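Local coordinates for glycerol uptake operon antiterminator regulatory protein (PDB 3KTS), which probably acts as a glycerol-3-phosphate-responsive antiterminator that regulates transcription of the glycerol uptake operon, at residues A[105-110]-A[130-135]; A[32-37]-A[58-63]; A[10-15]-A[176-181]; A[135-140]-A[156-161]. One frame throughout, in Å; residues are numbered along the deposited sequence.

Contact 1 of 4, residues A[105-110]-A[130-135]; sequences IQRLFM and CIELLP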
loop_
_atom_site.group_PDB
_atom_site.type_symbol
_atom_site.label_atom_id
_atom_site.label_comp_id
_atom_site.label_asym_id
_atom_site.label_seq_id
_atom_site.Cartn_x
_atom_site.Cartn_y
_atom_site.Cartn_z
ATOM N N ILE A 105 -5.355 2.583 3.104
ATOM C CA ILE A 105 -5.151 2.747 1.664
ATOM C C ILE A 105 -5.919 1.677 0.862
ATOM O O ILE A 105 -5.842 0.489 1.165
ATOM C CB ILE A 105 -3.630 2.924 1.275
ATOM C CG1 ILE A 105 -3.234 2.054 0.078
ATOM C CG2 ILE A 105 -2.679 2.740 2.498
ATOM C CD1 ILE A 105 -1.781 2.203 -0.308
ATOM N N GLN A 106 -6.686 2.117 -0.134
ATOM C CA GLN A 106 -7.549 1.222 -0.909
ATOM C C GLN A 106 -6.920 0.784 -2.223
ATOM O O GLN A 106 -6.499 1.611 -3.033
ATOM C CB GLN A 106 -8.901 1.872 -1.188
ATOM C CG GLN A 106 -9.965 0.885 -1.668
ATOM C CD GLN A 106 -11.158 1.557 -2.310
ATOM O OE1 GLN A 106 -11.683 1.084 -3.318
ATOM N NE2 GLN A 106 -11.589 2.672 -1.737
ATOM N N ARG A 107 -6.883 -0.527 -2.435
ATOM C CA ARG A 107 -6.231 -1.101 -3.599
ATOM C C ARG A 107 -7.198 -1.194 -4.764
ATOM O O ARG A 107 -8.310 -1.703 -4.626
ATOM C CB ARG A 107 -5.698 -2.483 -3.261
ATOM C CG ARG A 107 -4.477 -2.852 -4.047
ATOM C CD ARG A 107 -3.928 -4.190 -3.613
ATOM N NE ARG A 107 -2.566 -4.404 -4.097
ATOM C CZ ARG A 107 -1.942 -5.577 -4.075
ATOM N NH1 ARG A 107 -2.553 -6.651 -3.580
ATOM N NH2 ARG A 107 -0.699 -5.673 -4.530
ATOM N N LEU A 108 -6.766 -0.697 -5.914
ATOM C CA LEU A 108 -7.581 -0.721 -7.109
ATOM C C LEU A 108 -6.798 -1.372 -8.235
ATOM O O LEU A 108 -5.609 -1.102 -8.401
ATOM C CB LEU A 108 -7.965 0.701 -7.501
ATOM C CG LEU A 108 -9.401 0.871 -7.990
ATOM C CD1 LEU A 108 -10.319 1.029 -6.792
ATOM C CD2 LEU A 108 -9.518 2.074 -8.913
ATOM N N PHE A 109 -7.467 -2.235 -8.998
ATOM C CA PHE A 109 -6.854 -2.901 -10.144
ATOM C C PHE A 109 -7.390 -2.315 -11.441
ATOM O O PHE A 109 -8.549 -2.558 -11.801
ATOM C CB PHE A 109 -7.152 -4.405 -10.128
ATOM C CG PHE A 109 -6.640 -5.133 -8.911
ATOM C CD1 PHE A 109 -5.368 -4.884 -8.402
ATOM C CD2 PHE A 109 -7.424 -6.105 -8.299
ATOM C CE1 PHE A 109 -4.902 -5.570 -7.282
ATOM C CE2 PHE A 109 -6.966 -6.795 -7.182
ATOM C CZ PHE A 109 -5.702 -6.530 -6.674
ATOM N N MET A 110 -6.554 -1.553 -12.145
ATOM C CA MET A 110 -6.901 -1.024 -13.472
ATOM C C MET A 110 -7.009 -2.145 -14.518
ATOM O O MET A 110 -6.089 -2.377 -15.304
ATOM C CB MET A 110 -5.900 0.055 -13.920
ATOM C CG MET A 110 -5.913 1.356 -13.085
ATOM S SD MET A 110 -7.546 2.125 -12.896
ATOM C CE MET A 110 -7.968 2.454 -14.602
ATOM N N CYS A 130 -5.935 6.942 1.239
ATOM C CA CYS A 130 -5.021 6.828 0.111
ATOM C C CYS A 130 -5.533 5.760 -0.862
ATOM O O CYS A 130 -6.364 4.947 -0.488
ATOM C CB CYS A 130 -3.639 6.451 0.640
ATOM S SG CYS A 130 -2.305 6.584 -0.530
ATOM N N ILE A 131 -5.056 5.764 -2.103
ATOM C CA ILE A 131 -5.359 4.662 -3.034
ATOM C C ILE A 131 -4.135 4.117 -3.755
ATOM O O ILE A 131 -3.366 4.870 -4.327
ATOM C CB ILE A 131 -6.469 5.010 -4.069
ATOM C CG1 ILE A 131 -6.430 6.485 -4.447
ATOM C CG2 ILE A 131 -7.831 4.678 -3.503
ATOM C CD1 ILE A 131 -7.600 6.957 -5.309
ATOM N N GLU A 132 -3.950 2.804 -3.711
ATOM C CA GLU A 132 -2.901 2.164 -4.509
ATOM C C GLU A 132 -3.497 1.708 -5.846
ATOM O O GLU A 132 -4.467 0.951 -5.872
ATOM C CB GLU A 132 -2.274 0.985 -3.750
ATOM C CG GLU A 132 -1.047 0.372 -4.404
ATOM C CD GLU A 132 -0.506 -0.845 -3.644
ATOM O OE1 GLU A 132 -1.253 -1.838 -3.454
ATOM O OE2 GLU A 132 0.681 -0.811 -3.246
ATOM N N LEU A 133 -2.927 2.186 -6.949
ATOM C CA LEU A 133 -3.337 1.748 -8.288
ATOM C C LEU A 133 -2.355 0.747 -8.877
ATOM O O LEU A 133 -1.137 0.933 -8.798
ATOM C CB LEU A 133 -3.490 2.935 -9.241
ATOM C CG LEU A 133 -4.887 3.545 -9.415
ATOM C CD1 LEU A 133 -5.388 4.261 -8.155
ATOM C CD2 LEU A 133 -4.898 4.491 -10.615
ATOM N N LEU A 134 -2.898 -0.322 -9.455
ATOM C CA LEU A 134 -2.103 -1.344 -10.138
ATOM C C LEU A 134 -2.683 -1.617 -11.528
ATOM O O LEU A 134 -3.900 -1.644 -11.686
ATOM C CB LEU A 134 -2.038 -2.632 -9.316
ATOM C CG LEU A 134 -1.465 -2.513 -7.900
ATOM C CD1 LEU A 134 -2.592 -2.351 -6.916
ATOM C CD2 LEU A 134 -0.613 -3.708 -7.522
ATOM N N PRO A 135 -1.822 -1.795 -12.549
ATOM C CA PRO A 135 -0.367 -1.704 -12.519
ATOM C C PRO A 135 0.111 -0.262 -12.489
ATOM O O PRO A 135 -0.661 0.656 -12.774
ATOM C CB PRO A 135 0.048 -2.359 -13.833
ATOM C CG PRO A 135 -1.068 -2.074 -14.745
ATOM C CD PRO A 135 -2.310 -2.138 -13.898
#
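Arg107 and Glu132 lie side by side and point the same way, and Arg107 NE makes a salt bridge to Glu132 OE1 at 3.0 Å. The two flat groups are not coplanar: guanidinium and carboxylate planes stand 40° apart, and OE1 sits 33° out of the guanidinium plane, although it is approached nearly along its own C-O axis. CG is anti to the backbone N in both residues and the chains continue extended, running off the sheet together. Glu132 uses its other oxygen, OE2, for a hydrogen bond to Thr177, so two partners fix the carboxylate.

Leucine methyls pack beside this pair. Leu134 crosses the arginine at a slant, with CD1 3.5 Å from Arg107 CG and CD2 3.6 Å from Arg107 NH2. The same CD1 lies 4.0 Å from Phe109 CE1, the ring and the leucine running alongside each other. Toward the start of the strands, Ile105 CD1 rests 3.7 Å from Glu132 CB.

Five backbone hydrogen bonds, from Gln106 N to Cys130 O through to Met110 N to Leu134 O, join the two parallel strands. Arg107 and Glu132 both touch His60 of strand 56-60 across the barrel interior. On the outward side, Gln106 packs on helix 113-126, which links these two strands in a beta-alpha-beta unit, and Leu133 packs on helix 139-149.

Contact 2 of 4, residues A[32-37]-A[58-63]; sequences YMVMLE and LLHADL
His60 turns its imidazole back against the strand formed by Tyr32 to Met35, and its side chain packs at the C-terminal end of this parallel pairing. Its backbone N donates to Met35 O at 3.1 Å, and CB stays 3.5 Å from that same oxygen. CG, anti to the carbonyl carbon (chi1 -85°) and beside the backbone N, is thereby kept 3.9 Å from Met35 O. One atom further, CD2 is 3.6 Å from Met35 O, which lies in the ring plane at the edge. Val34 CG1 also comes to the ring edge, 3.7 Å from CD2. At the tip, NE2 is 3.6 Å from Leu36 CD2; leucine and histidine lie side by side, pointing the same way.

Leu58 fills the other end. Its CG is 3.9 Å from Tyr32 CD2, where the two side chains cross at about a right angle, and its CD1 is 3.9 Å from Val34 CG2.

The Val34, Leu58 and His60 side chains face the barrel interior. The carbonyl of Met35 thus meets both a backbone N-H and a carbon edge of the imidazole, an arrangement that is probably electrostatically compatible, while Val34 and Leu36 give the ring apolar neighbours and CE1 lies near the charged groups of Arg107 and Glu132.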
loop_
_atom_site.group_PDB
_atom_site.type_symbol
_atom_site.label_atom_id
_atom_site.label_comp_id
_atom_site.label_asym_id
_atom_site.label_seq_id
_atom_site.Cartn_x
_atom_site.Cartn_y
_atom_site.Cartn_z
ATOM N N TYR A 32 9.192 3.847 5.114
ATOM C CA TYR A 32 7.985 3.011 4.931
ATOM C C TYR A 32 8.197 1.767 4.067
ATOM O O TYR A 32 8.832 1.829 3.007
ATOM C CB TYR A 32 6.832 3.831 4.358
ATOM C CG TYR A 32 6.010 4.545 5.401
ATOM C CD1 TYR A 32 6.333 5.836 5.810
ATOM C CD2 TYR A 32 4.899 3.932 5.971
ATOM C CE1 TYR A 32 5.572 6.491 6.765
ATOM C CE2 TYR A 32 4.132 4.577 6.921
ATOM C CZ TYR A 32 4.476 5.853 7.315
ATOM O OH TYR A 32 3.717 6.480 8.271
ATOM N N MET A 33 7.655 0.643 4.527
ATOM C CA MET A 33 7.722 -0.618 3.789
ATOM C C MET A 33 6.330 -1.228 3.592
ATOM O O MET A 33 5.376 -0.868 4.292
ATOM C CB MET A 33 8.640 -1.616 4.497
ATOM C CG MET A 33 8.020 -2.293 5.713
ATOM S SD MET A 33 8.624 -3.978 5.915
ATOM C CE MET A 33 10.187 -3.687 6.739
ATOM N N VAL A 34 6.222 -2.149 2.640
ATOM C CA VAL A 34 4.968 -2.849 2.389
ATOM C C VAL A 34 5.133 -4.355 2.557
ATOM O O VAL A 34 6.072 -4.950 2.026
ATOM C CB VAL A 34 4.431 -2.555 0.977
ATOM C CG1 VAL A 34 3.304 -3.516 0.627
ATOM C CG2 VAL A 34 3.958 -1.112 0.879
ATOM N N MET A 35 4.216 -4.968 3.298
ATOM C CA MET A 35 4.267 -6.403 3.549
ATOM C C MET A 35 3.130 -7.129 2.839
ATOM O O MET A 35 1.957 -6.912 3.140
ATOM C CB MET A 35 4.214 -6.686 5.052
ATOM C CG MET A 35 5.253 -7.685 5.533
ATOM S SD MET A 35 5.234 -7.902 7.323
ATOM C CE MET A 35 6.318 -6.571 7.836
ATOM N N LEU A 36 3.486 -7.993 1.893
ATOM C CA LEU A 36 2.551 -8.427 0.862
ATOM C C LEU A 36 1.827 -9.704 1.276
ATOM O O LEU A 36 0.639 -9.679 1.598
ATOM C CB LEU A 36 3.280 -8.644 -0.466
ATOM C CG LEU A 36 3.350 -7.439 -1.406
ATOM C CD1 LEU A 36 4.471 -7.611 -2.419
ATOM C CD2 LEU A 36 2.016 -7.226 -2.107
ATOM N N GLU A 37 2.552 -10.818 1.268
ATOM C CA GLU A 37 2.026 -12.078 1.780
ATOM C C GLU A 37 2.589 -12.388 3.162
ATOM O O GLU A 37 3.789 -12.252 3.399
ATOM C CB GLU A 37 2.341 -13.222 0.815
ATOM C CG GLU A 37 1.642 -14.529 1.152
ATOM C CD GLU A 37 2.200 -15.706 0.376
ATOM O OE1 GLU A 37 1.672 -16.826 0.530
ATOM O OE2 GLU A 37 3.168 -15.510 -0.390
ATOM N N LEU A 58 3.209 -0.903 6.146
ATOM C CA LEU A 58 1.923 -0.946 5.464
ATOM C C LEU A 58 1.599 -2.413 5.181
ATOM O O LEU A 58 2.304 -3.076 4.414
ATOM C CB LEU A 58 1.971 -0.118 4.175
ATOM C CG LEU A 58 2.436 1.337 4.357
ATOM C CD1 LEU A 58 2.861 1.985 3.038
ATOM C CD2 LEU A 58 1.378 2.182 5.072
ATOM N N LEU A 59 0.549 -2.919 5.821
ATOM C CA LEU A 59 0.221 -4.344 5.758
ATOM C C LEU A 59 -0.985 -4.672 4.877
ATOM O O LEU A 59 -2.072 -4.124 5.062
ATOM C CB LEU A 59 0.007 -4.912 7.171
ATOM C CG LEU A 59 -0.516 -6.352 7.272
ATOM C CD1 LEU A 59 0.483 -7.356 6.692
ATOM C CD2 LEU A 59 -0.885 -6.725 8.705
ATOM N N HIS A 60 -0.782 -5.589 3.936
ATOM C CA HIS A 60 -1.873 -6.107 3.123
ATOM C C HIS A 60 -2.816 -6.989 3.925
ATOM O O HIS A 60 -2.511 -8.150 4.212
ATOM C CB HIS A 60 -1.334 -6.862 1.918
ATOM C CG HIS A 60 -1.015 -5.973 0.764
ATOM N ND1 HIS A 60 -1.957 -5.610 -0.172
ATOM C CD2 HIS A 60 0.132 -5.348 0.411
ATOM C CE1 HIS A 60 -1.399 -4.807 -1.059
ATOM N NE2 HIS A 60 -0.132 -4.634 -0.731
ATOM N N ALA A 61 -3.965 -6.414 4.273
ATOM C CA ALA A 61 -4.998 -7.082 5.055
ATOM C C ALA A 61 -5.592 -8.291 4.330
ATOM O O ALA A 61 -6.023 -9.257 4.962
ATOM C CB ALA A 61 -6.083 -6.096 5.395
ATOM N N ASP A 62 -5.597 -8.227 3.002
ATOM C CA ASP A 62 -6.175 -9.273 2.172
ATOM C C ASP A 62 -5.246 -10.471 1.977
ATOM O O ASP A 62 -5.710 -11.561 1.635
ATOM C CB ASP A 62 -6.588 -8.695 0.816
ATOM C CG ASP A 62 -7.646 -7.616 0.942
ATOM O OD1 ASP A 62 -7.756 -6.789 0.014
ATOM O OD2 ASP A 62 -8.365 -7.590 1.967
ATOM N N LEU A 63 -3.949 -10.261 2.208
ATOM C CA LEU A 63 -2.921 -11.272 1.954
ATOM C C LEU A 63 -2.366 -11.967 3.212
ATOM O O LEU A 63 -1.282 -12.561 3.177
ATOM C CB LEU A 63 -1.773 -10.657 1.146
ATOM C CG LEU A 63 -2.069 -10.138 -0.265
ATOM C CD1 LEU A 63 -0.845 -9.443 -0.817
ATOM C CD2 LEU A 63 -2.525 -11.251 -1.215
#

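Contact 3 of 4, residues A[10-15]-A[176-181]; sequences QSIIPA and VTTSNK
Ile13 sits opposite Thr177 in a parallel pairing of strands 12-15 and 176-178, whose axes approach to 4.7 Å and are inclined at 25°. The donors switch from one strand to the other: Val176 N donates to Ser11 O and Ile13 N to Val176 O, each at 2.7 Å. The next link, Thr178 N to Ile13 O, is weak at 3.4 Å. Ala15 N then reaches Thr178 O at 2.8 Å, with the donor well above the carbonyl plane.

Among the side chains, Ile13 and Thr177 meet on the interior face. Thr177 CG2 is anti to the carbonyl carbon and comes 3.8 Å from Ile13 CB, while OG1 takes the position between backbone N and carbonyl carbon (chi1 49°) and hydrogen-bonds to Glu132. Ile13 CB also rests 3.5 Å from Val176 O. Val176, on the opposite face, packs against helix 162-169. At the last strand residues, Ala15 CB lies 3.5 Å from Thr178 O; just past the strand, Ser179 CB comes near Ala15 O.

Pairing the first strand with the last closes the barrel. Thr178 OG1 accepts from Asn180 N at 2.9 Å, an ST turn that bends the chain as it leaves the sheet. Ser179 OG, bonded to His17, also bonds an oxygen of an unidentified bound molecule, and Thr178 OG1 makes a weak bond to another. The closure therefore combines an interior of Ile13 and the hydrogen-bonded Thr177 with hydroxyls at the rim that, in this crystal, meet oxygens of the bound molecule, consistent with a polar or anionic ligand site.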
loop_
_atom_site.group_PDB
_atom_site.type_symbol
_atom_site.label_atom_id
_atom_site.label_comp_id
_atom_site.label_asym_id
_atom_site.label_seq_id
_atom_site.Cartn_x
_atom_site.Cartn_y
_atom_site.Cartn_z
ATOM N N GLN A 10 9.459 10.250 0.063
ATOM C CA GLN A 10 9.824 8.855 -0.096
ATOM C C GLN A 10 9.123 8.328 -1.338
ATOM O O GLN A 10 7.905 8.155 -1.341
ATOM C CB GLN A 10 9.429 8.039 1.127
ATOM C CG GLN A 10 10.023 6.645 1.109
ATOM C CD GLN A 10 9.472 5.774 2.199
ATOM O OE1 GLN A 10 8.851 6.265 3.142
ATOM N NE2 GLN A 10 9.681 4.463 2.076
ATOM N N SER A 11 9.906 8.087 -2.386
ATOM C CA SER A 11 9.388 7.745 -3.707
ATOM C C SER A 11 9.182 6.248 -3.895
ATOM O O SER A 11 8.188 5.825 -4.485
ATOM C CB SER A 11 10.319 8.283 -4.789
ATOM O OG SER A 11 10.420 9.689 -4.690
ATOM N N ILE A 12 10.128 5.456 -3.405
ATOM C CA ILE A 12 10.017 4.010 -3.444
ATOM C C ILE A 12 9.586 3.515 -2.068
ATOM O O ILE A 12 10.181 3.863 -1.040
ATOM C CB ILE A 12 11.340 3.333 -3.917
ATOM C CG1 ILE A 12 11.427 3.328 -5.441
ATOM C CG2 ILE A 12 11.434 1.886 -3.464
ATOM C CD1 ILE A 12 12.054 4.555 -6.027
ATOM N N ILE A 13 8.509 2.744 -2.061
ATOM C CA ILE A 13 8.081 2.031 -0.881
ATOM C C ILE A 13 8.270 0.560 -1.220
ATOM O O ILE A 13 7.473 -0.006 -1.962
ATOM C CB ILE A 13 6.615 2.339 -0.529
ATOM C CG1 ILE A 13 6.383 3.857 -0.442
ATOM C CG2 ILE A 13 6.244 1.659 0.778
ATOM C CD1 ILE A 13 4.942 4.265 -0.160
ATOM N N PRO A 14 9.358 -0.053 -0.720
ATOM C CA PRO A 14 9.658 -1.452 -1.015
ATOM C C PRO A 14 8.559 -2.404 -0.562
ATOM O O PRO A 14 7.931 -2.179 0.472
ATOM C CB PRO A 14 10.947 -1.710 -0.220
ATOM C CG PRO A 14 10.987 -0.659 0.814
ATOM C CD PRO A 14 10.389 0.541 0.148
ATOM N N ALA A 15 8.337 -3.452 -1.346
ATOM C CA ALA A 15 7.271 -4.406 -1.081
ATOM C C ALA A 15 7.844 -5.797 -0.852
ATOM O O ALA A 15 8.397 -6.402 -1.764
ATOM C CB ALA A 15 6.270 -4.414 -2.237
ATOM N N VAL A 176 5.638 5.229 -5.151
ATOM C CA VAL A 176 5.579 3.981 -5.892
ATOM C C VAL A 176 5.777 2.822 -4.920
ATOM O O VAL A 176 6.609 2.910 -4.024
ATOM C CB VAL A 176 6.671 3.953 -6.990
ATOM C CG1 VAL A 176 6.771 2.590 -7.654
ATOM C CG2 VAL A 176 6.396 5.013 -8.035
ATOM N N THR A 177 4.989 1.758 -5.065
ATOM C CA THR A 177 5.294 0.496 -4.389
ATOM C C THR A 177 5.802 -0.507 -5.403
ATOM O O THR A 177 5.299 -0.571 -6.527
ATOM C CB THR A 177 4.093 -0.120 -3.640
ATOM O OG1 THR A 177 2.952 -0.154 -4.500
ATOM C CG2 THR A 177 3.769 0.675 -2.404
ATOM N N THR A 178 6.794 -1.292 -4.993
ATOM C CA THR A 178 7.457 -2.232 -5.888
ATOM C C THR A 178 8.285 -3.278 -5.137
ATOM O O THR A 178 8.847 -3.007 -4.073
ATOM C CB THR A 178 8.352 -1.488 -6.917
ATOM O OG1 THR A 178 9.050 -2.437 -7.728
ATOM C CG2 THR A 178 9.343 -0.575 -6.219
ATOM N N SER A 179 8.341 -4.478 -5.699
ATOM C CA SER A 179 9.217 -5.519 -5.183
ATOM C C SER A 179 10.377 -5.772 -6.142
ATOM O O SER A 179 11.065 -6.787 -6.034
ATOM C CB SER A 179 8.438 -6.807 -4.926
ATOM O OG SER A 179 7.711 -7.207 -6.067
ATOM N N ASN A 180 10.580 -4.848 -7.082
ATOM C CA ASN A 180 11.751 -4.861 -7.956
ATOM C C ASN A 180 12.984 -4.448 -7.159
ATOM O O ASN A 180 13.169 -3.273 -6.834
ATOM C CB ASN A 180 11.538 -3.949 -9.169
ATOM C CG ASN A 180 12.611 -4.110 -10.229
ATOM O OD1 ASN A 180 13.744 -3.659 -10.059
ATOM N ND2 ASN A 180 12.251 -4.735 -11.341
ATOM N N LYS A 181 13.821 -5.437 -6.862
ATOM C CA LYS A 181 14.956 -5.306 -5.947
ATOM C C LYS A 181 16.021 -4.302 -6.403
ATOM O O LYS A 181 16.711 -3.711 -5.571
ATOM C CB LYS A 181 15.588 -6.685 -5.747
ATOM C CG LYS A 181 16.082 -6.961 -4.344
ATOM C CD LYS A 181 15.955 -8.439 -3.981
ATOM C CE LYS A 181 14.522 -8.824 -3.618
ATOM N NZ LYS A 181 14.412 -10.271 -3.284
#

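Contact 4 of 4, residues A[135-140]-A[156-161]; sequences PGIIPE and GGLIET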
loop_
_atom_site.group_PDB
_atom_site.type_symbol
_atom_site.label_atom_id
_atom_site.label_comp_id
_atom_site.label_asym_id
_atom_site.label_seq_id
_atom_site.Cartn_x
_atom_site.Cartn_y
_atom_site.Cartn_z
ATOM N N PRO A 135 -1.822 -1.795 -12.549
ATOM C CA PRO A 135 -0.367 -1.704 -12.519
ATOM C C PRO A 135 0.111 -0.262 -12.489
ATOM O O PRO A 135 -0.661 0.656 -12.774
ATOM C CB PRO A 135 0.048 -2.359 -13.833
ATOM C CG PRO A 135 -1.068 -2.074 -14.745
ATOM C CD PRO A 135 -2.310 -2.138 -13.898
ATOM N N GLY A 136 1.381 -0.084 -12.138
ATOM C CA GLY A 136 1.983 1.237 -12.027
ATOM C C GLY A 136 2.658 1.699 -13.301
ATOM O O GLY A 136 3.411 2.676 -13.286
ATOM N N ILE A 137 2.396 1.000 -14.404
ATOM C CA ILE A 137 2.974 1.374 -15.696
ATOM C C ILE A 137 1.971 1.970 -16.684
ATOM O O ILE A 137 2.235 2.005 -17.886
ATOM C CB ILE A 137 3.770 0.222 -16.355
ATOM C CG1 ILE A 137 2.925 -1.053 -16.445
ATOM C CG2 ILE A 137 5.081 -0.007 -15.603
ATOM C CD1 ILE A 137 3.544 -2.146 -17.302
ATOM N N ILE A 138 0.829 2.437 -16.179
ATOM C CA ILE A 138 -0.091 3.229 -16.997
ATOM C C ILE A 138 -0.208 4.634 -16.422
ATOM O O ILE A 138 -1.121 4.909 -15.632
ATOM C CB ILE A 138 -1.508 2.637 -17.108
ATOM C CG1 ILE A 138 -1.501 1.108 -17.099
ATOM C CG2 ILE A 138 -2.156 3.163 -18.371
ATOM C CD1 ILE A 138 -2.866 0.503 -16.814
ATOM N N PRO A 139 0.711 5.531 -16.827
ATOM C CA PRO A 139 0.810 6.867 -16.246
ATOM C C PRO A 139 -0.408 7.735 -16.536
ATOM O O PRO A 139 -0.775 8.560 -15.706
ATOM C CB PRO A 139 2.060 7.453 -16.918
ATOM C CG PRO A 139 2.794 6.276 -17.463
ATOM C CD PRO A 139 1.725 5.331 -17.873
ATOM N N GLU A 140 -1.042 7.533 -17.688
ATOM C CA GLU A 140 -2.205 8.336 -18.060
ATOM C C GLU A 140 -3.462 7.985 -17.269
ATOM O O GLU A 140 -4.323 8.844 -17.079
ATOM C CB GLU A 140 -2.444 8.284 -19.567
ATOM C CG GLU A 140 -1.555 9.261 -20.336
ATOM C CD GLU A 140 -1.065 8.713 -21.666
ATOM O OE1 GLU A 140 -1.372 9.326 -22.713
ATOM O OE2 GLU A 140 -0.365 7.674 -21.667
ATOM N N GLY A 156 1.617 1.018 -8.121
ATOM C CA GLY A 156 2.395 -0.181 -7.876
ATOM C C GLY A 156 2.133 -1.216 -8.941
ATOM O O GLY A 156 1.124 -1.155 -9.630
ATOM N N GLY A 157 3.042 -2.172 -9.076
ATOM C CA GLY A 157 2.873 -3.255 -10.034
ATOM C C GLY A 157 3.621 -3.019 -11.325
ATOM O O GLY A 157 3.418 -2.005 -11.992
ATOM N N LEU A 158 4.512 -3.955 -11.643
ATOM C CA LEU A 158 5.220 -4.020 -12.927
ATOM C C LEU A 158 6.230 -2.903 -13.209
ATOM O O LEU A 158 6.677 -2.749 -14.348
ATOM C CB LEU A 158 4.231 -4.163 -14.099
ATOM C CG LEU A 158 3.311 -5.383 -14.081
ATOM C CD1 LEU A 158 2.385 -5.359 -15.289
ATOM C CD2 LEU A 158 4.116 -6.679 -14.038
ATOM N N ILE A 159 6.604 -2.139 -12.185
ATOM C CA ILE A 159 7.620 -1.098 -12.368
ATOM C C ILE A 159 9.025 -1.696 -12.352
ATOM O O ILE A 159 9.523 -2.109 -11.297
ATOM C CB ILE A 159 7.538 0.054 -11.333
ATOM C CG1 ILE A 159 6.148 0.688 -11.283
ATOM C CG2 ILE A 159 8.521 1.132 -11.699
ATOM C CD1 ILE A 159 5.327 0.218 -10.130
ATOM N N GLU A 160 9.645 -1.726 -13.532
ATOM C CA GLU A 160 10.995 -2.253 -13.728
ATOM C C GLU A 160 12.078 -1.165 -13.681
ATOM O O GLU A 160 13.171 -1.394 -13.167
ATOM C CB GLU A 160 11.096 -2.981 -15.077
ATOM C CG GLU A 160 10.289 -4.277 -15.214
ATOM C CD GLU A 160 10.402 -4.894 -16.612
ATOM O OE1 GLU A 160 10.393 -4.139 -17.611
ATOM O OE2 GLU A 160 10.494 -6.138 -16.717
ATOM N N THR A 161 11.779 0.009 -14.236
ATOM C CA THR A 161 12.798 1.035 -14.467
ATOM C C THR A 161 12.554 2.318 -13.678
ATOM O O THR A 161 11.459 2.547 -13.171
ATOM C CB THR A 161 12.940 1.392 -15.985
ATOM O OG1 THR A 161 11.799 2.132 -16.432
ATOM C CG2 THR A 161 13.104 0.140 -16.851
#
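Gly136 N donates to Gly157 O at 2.8 Å, a fairly straight bond that arrives in the carbonyl plane on a lone pair. Gly156 O is also close to this N-H but poorly aimed; it instead takes a CA-H...O contact from Pro135 CA at 3.3 Å. Two successive carbonyls thus line the turn after the cis peptide bond that precedes Pro135.

Side chains close over the outer part of the pair. Ile137 has CG1 between its backbone N and carbonyl carbon (chi1 53°), and CD1 beyond it meets Leu158 CB at 3.8 Å. Its other branch, CG2, lies 3.4 Å from Leu158 O. Leu158 CD1 comes near the same Ile137 CD1 and also reaches over to Pro135 CB at 4.1 Å. Deeper in, Ile159 folds its tip onto Gly136, with CD1 4.0 Å from Gly136 CA, an approach made possible by the bare backbone there. At phi 98° and psi 122° a CB would press on the preceding carbonyl O, which suits Gly157 to its place. Ile137 and Ile159 both also touch Gln164 of helix 162-169.

These are neighbouring loops at the C-terminal ends of strands 130-134 and 153-156, each leading into a helix. Leu158 N hydrogen-bonds an oxygen of the unidentified bound molecule. A glycine-rich turn at the C-terminal end of strand 153-156, offering a backbone N-H to a ligand, resembles the phosphate-binding region of many TIM barrels, though phosphate binding here is only inferred.

From the N terminus, strand 12-16 opens contact 3, which closes only when the last strand, 173-178, returns beside it; the other three contacts are nested inside that span. Contact 2 comes first, closing a short beta-alpha-beta loop across helix 43-52. Contact 1 follows in series and does the same across helix 113-126. Contact 4 begins at Pro135, where contact 1 ends, and joins the loops before helices 139-149 and 162-169. None of the loops cross. Interior side chains of contacts 1, 2 and 3 meet inside the eight-stranded barrel, linking strands that are not direct neighbours, while contacts 3 and 4 meet at the rim round the bound molecule.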